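Local coordinates for protein anti-sigma-I factor RsgI2 (Clostridium thermocellum, PDB 4B9P) that probably acts as an anti-sigma factor restraining SigI2, this chain being its extracellular family 3 carbohydrate-binding module, which binds cellulose, at residues A[13-17]-A[18-22]; A[63-67]-A[68-72]. All coordinates share one frame; numbering follows the deposited sequence. Where two conformers were deposited one is given.

In the fold
Both contacts are local, within single connections of the family 3 carbohydrate-binding module, a beta-sandwich of two antiparallel sheets. Interaction 1 links strand 7-13 to the short strand 19-20. Interaction 2 carries the chain from strand 56-63, outermost in one sheet, to strand 70-81, outermost in the other. Their centres are 22 Å apart and their nearest atoms about 13 Å apart, without touching. Interaction 1 lies near the calcium site: the T20 side chain is about 8 Å from the ion, and strand 19-20 pairs with strand 131-132, which holds the calcium ligand D132. H14 and E19 bind two different zinc ions, the second shared with E126. Interaction 2 is a surface turn away from these sites.

Interaction 1 (A[13-17]-A[18-22]); sequences NHIRT and SETKE. With ZN (zinc ion), chain C; ZN (zinc ion), chain E.
T17 and E19 close the bend that leads from strand 7-13 of the beta-sandwich into strand 19-20, half of a two-stranded antiparallel ribbon with strand 131-132. The evidence is a side-chain to backbone hydrogen bond from T17 OG1 to E19 O of 2.7 Å. With chi1 at 53°, the hydroxyl sits between its own backbone N and carbonyl carbon and faces the following residues. It reaches the E19 oxygen from above the carbonyl plane, 38° out of it, not on a lone pair. S18 stands at the corner, where its backbone bonds to that of Q133. The side-chain amide of Q133 also binds both I15 O and T17 O. Q133 directly follows strand 131-132, so these bonds tie the bend to the segment that carries the calcium ligands D132, S135 and D136.

I15 supplies the apolar part of the contact. Its side chain and that of T20 cross obliquely: CG2 comes within 3.6 Å of T20 OG1, and CD1 within 3.9 Å of the same atom. CD1 is also 4.0 Å from E22 O. It thus lies alongside the bond from T20 OG1 to E22 O (2.7 Å), near both its ends, while CG2 meets it at the hydroxyl. That hydroxyl again approaches from above the carbonyl plane. The carboxylate of E22 finds its main polar partner beyond the bend, in Q24.

R16 folds back along the chain so that NH1 donates to N13 O, 2.9 Å away, at the edge of the guanidinium and almost in its plane. H14 NE2 binds one zinc ion at 2.0 Å, alongside waters 1 and 2. E19, its chain extended beyond CG, binds another zinc ion through OE1 at 2.0 Å, together with E126 and water 3.

Interaction 2 (A[63-67]-A[68-72]); sequences SNITS and SKITG
The peptide carbonyl of I65 is the flat group of this contact: T66 OG1 donates to I65 O in the carbonyl plane, on a lone pair, at 2.7 Å, while K69 CD packs 3.3 Å from the same oxygen. K69 N lies 3.1 Å from T66 O, and I70 N lies 3.0 Å from S67 O. These successive bonds from K69 and I70 to residues three earlier describe the 3-10 segment ending at K69. It follows a type I beta turn from S63 to T66, closed by T66 N to S63 O at 3.0 Å, which overlaps an ST turn in which S63 OG accepts from I65 N; that hydroxyl is also bonded to E106 O on strand 104-111. The connection as a whole runs from strand 56-63 of one sheet of the beta-sandwich to strand 70-81 of the other.

I65 has chi1 at 67°, which swings CG1 toward the second half of the turn. Its CD1 then meets K69 CB at 3.8 Å and I70 CD1 at 4.0 Å, the two isoleucine side chains crossing at about a right angle. I70 CG1 packs 3.8 Å from S63 CB, and F92 of strand 84-92 touches both isoleucines.

Interaction 1 (A[13-17]-A[18-22])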
# COMPACT_ATOMS: atom_id res chain seq x y z
N ASN A 13 5.02 6.58 5.74
CA ASN A 13 3.69 6.98 6.17
C ASN A 13 3.62 8.48 6.30
O ASN A 13 4.40 9.08 7.01
CB ASN A 13 3.36 6.28 7.49
CG ASN A 13 3.11 4.83 7.29
OD1 ASN A 13 4.02 4.01 7.34
ND2 ASN A 13 1.87 4.48 7.02
N HIS A 14 2.67 9.08 5.60
CA HIS A 14 2.55 10.53 5.61
C HIS A 14 1.89 11.05 6.87
O HIS A 14 2.06 12.22 7.21
CB HIS A 14 1.79 10.96 4.35
CG HIS A 14 1.75 12.44 4.13
ND1 HIS A 14 0.58 13.16 4.09
CD2 HIS A 14 2.74 13.33 3.88
CE1 HIS A 14 0.84 14.43 3.84
NE2 HIS A 14 2.14 14.56 3.70
N ILE A 15 1.13 10.19 7.55
CA ILE A 15 0.63 10.47 8.88
C ILE A 15 1.20 9.42 9.81
O ILE A 15 0.99 8.21 9.56
CB ILE A 15 -0.92 10.40 8.95
CG1 ILE A 15 -1.54 11.47 8.06
CG2 ILE A 15 -1.41 10.52 10.39
CD1 ILE A 15 -3.02 11.37 8.01
N ARG A 16 1.89 9.86 10.85
CA ARG A 16 2.59 8.92 11.73
C ARG A 16 2.12 8.95 13.17
O ARG A 16 2.76 8.37 14.05
CB ARG A 16 4.09 9.20 11.67
CG ARG A 16 4.65 8.91 10.30
CD ARG A 16 6.08 9.24 10.12
NE ARG A 16 6.41 10.64 10.28
CZ ARG A 16 6.21 11.61 9.38
NH1 ARG A 16 5.66 11.39 8.19
NH2 ARG A 16 6.62 12.83 9.67
N THR A 17 1.01 9.63 13.43
CA THR A 17 0.43 9.64 14.75
C THR A 17 -0.03 8.24 15.13
O THR A 17 -0.42 7.44 14.28
CB THR A 17 -0.75 10.61 14.81
OG1 THR A 17 -1.67 10.30 13.77
CG2 THR A 17 -0.30 12.00 14.59
N SER A 18 0.04 7.93 16.42
CA SER A 18 -0.33 6.60 16.88
C SER A 18 -1.77 6.24 16.47
O SER A 18 -2.03 5.11 16.05
CB SER A 18 -0.18 6.52 18.39
OG SER A 18 -0.84 7.62 18.99
N GLU A 19 -2.69 7.19 16.62
CA GLU A 19 -4.06 7.00 16.16
C GLU A 19 -4.26 7.87 14.93
O GLU A 19 -3.77 8.99 14.86
CB GLU A 19 -5.06 7.45 17.24
CG GLU A 19 -5.25 6.54 18.42
CD GLU A 19 -6.43 6.99 19.34
OE1 GLU A 19 -6.90 8.15 19.26
OE2 GLU A 19 -6.91 6.16 20.16
N THR A 20 -4.99 7.36 13.95
CA THR A 20 -5.29 8.15 12.78
C THR A 20 -6.68 7.80 12.26
O THR A 20 -7.10 6.63 12.38
CB THR A 20 -4.23 7.90 11.68
OG1 THR A 20 -4.50 8.78 10.59
CG2 THR A 20 -4.22 6.44 11.14
N LYS A 21 -7.36 8.74 11.59
CA LYS A 21 -8.61 8.38 10.91
C LYS A 21 -8.37 8.05 9.45
O LYS A 21 -9.32 7.75 8.72
CB LYS A 21 -9.67 9.44 11.08
CG LYS A 21 -9.29 10.77 10.47
CD LYS A 21 -10.49 11.75 10.72
CE LYS A 21 -10.17 13.20 10.47
NZ LYS A 21 -10.04 13.48 9.00
N GLU A 22 -7.10 8.05 9.01
CA GLU A 22 -6.78 7.55 7.69
C GLU A 22 -5.37 7.04 7.64
O GLU A 22 -4.45 7.67 8.12
CB GLU A 22 -7.01 8.53 6.55
CG GLU A 22 -6.83 9.96 6.77
CD GLU A 22 -7.17 10.77 5.51
OE1 GLU A 22 -6.31 10.81 4.63
OE2 GLU A 22 -8.29 11.33 5.37
ZN ZN C . 2.97 16.27 3.20
ZN ZN E . -8.43 8.60 20.51
O HOH W 1 4.82 15.47 2.49
O HOH W 2 3.48 16.97 5.07
O HOH W 3 -7.23 8.55 22.14

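Interaction 2 (A[63-67]-A[68-72])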
# COMPACT_ATOMS: atom_id res chain seq x y z
N SER A 63 -1.01 9.52 -8.60
CA SER A 63 0.13 8.69 -9.00
C SER A 63 0.80 9.41 -10.14
O SER A 63 0.13 10.15 -10.87
CB SER A 63 -0.36 7.34 -9.47
OG SER A 63 0.71 6.58 -9.98
N ASN A 64 2.10 9.20 -10.33
CA ASN A 64 2.78 9.76 -11.50
C ASN A 64 2.28 9.15 -12.81
O ASN A 64 2.50 9.75 -13.86
CB ASN A 64 4.31 9.63 -11.37
CG ASN A 64 4.80 8.19 -11.38
OD1 ASN A 64 4.16 7.31 -10.83
ND2 ASN A 64 5.93 7.96 -12.01
N ILE A 65 1.56 8.01 -12.77
CA ILE A 65 0.94 7.47 -13.99
C ILE A 65 -0.55 7.76 -14.06
O ILE A 65 -1.23 7.32 -14.99
CB ILE A 65 1.23 5.97 -14.19
CG1 ILE A 65 0.57 5.09 -13.13
CG2 ILE A 65 2.74 5.75 -14.23
CD1 ILE A 65 0.69 3.59 -13.41
N THR A 66 -1.01 8.57 -13.11
CA THR A 66 -2.41 8.97 -12.86
C THR A 66 -3.21 7.89 -12.17
O THR A 66 -3.04 6.69 -12.40
CB THR A 66 -3.17 9.57 -14.07
OG1 THR A 66 -3.60 8.53 -14.98
CG2 THR A 66 -2.33 10.65 -14.79
N SER A 67 -4.13 8.33 -11.32
CA SER A 67 -4.84 7.41 -10.44
C SER A 67 -5.75 6.43 -11.18
O SER A 67 -6.04 5.35 -10.65
CB SER A 67 -5.60 8.21 -9.39
OG SER A 67 -6.59 8.97 -10.03
N SER A 68 -6.16 6.77 -12.40
CA SER A 68 -7.03 5.88 -13.13
C SER A 68 -6.34 4.60 -13.56
O SER A 68 -7.03 3.67 -13.94
CB SER A 68 -7.67 6.59 -14.34
OG SER A 68 -6.68 7.35 -15.03
N LYS A 69 -5.02 4.54 -13.47
CA LYS A 69 -4.27 3.31 -13.77
C LYS A 69 -4.00 2.44 -12.54
O LYS A 69 -3.42 1.35 -12.66
CB LYS A 69 -2.94 3.63 -14.54
CG LYS A 69 -3.24 4.22 -15.91
CD LYS A 69 -1.96 4.58 -16.65
CE LYS A 69 -2.34 5.21 -18.00
NZ LYS A 69 -1.16 5.44 -18.83
N ILE A 70 -4.40 2.93 -11.37
CA ILE A 70 -4.14 2.27 -10.09
C ILE A 70 -5.42 1.61 -9.60
O ILE A 70 -6.50 2.19 -9.74
CB ILE A 70 -3.68 3.34 -9.02
CG1 ILE A 70 -2.47 4.14 -9.51
CG2 ILE A 70 -3.39 2.60 -7.73
CD1 ILE A 70 -1.26 3.29 -9.94
N THR A 71 -5.28 0.42 -9.02
CA THR A 71 -6.38 -0.23 -8.32
C THR A 71 -5.99 -0.41 -6.85
O THR A 71 -4.81 -0.56 -6.54
CB THR A 71 -6.72 -1.61 -8.94
OG1 THR A 71 -5.67 -2.54 -8.68
CG2 THR A 71 -6.87 -1.50 -10.44
N GLY A 72 -6.96 -0.40 -5.95
CA GLY A 72 -6.67 -0.73 -4.57
C GLY A 72 -7.86 -1.42 -3.98
O GLY A 72 -9.01 -1.03 -4.24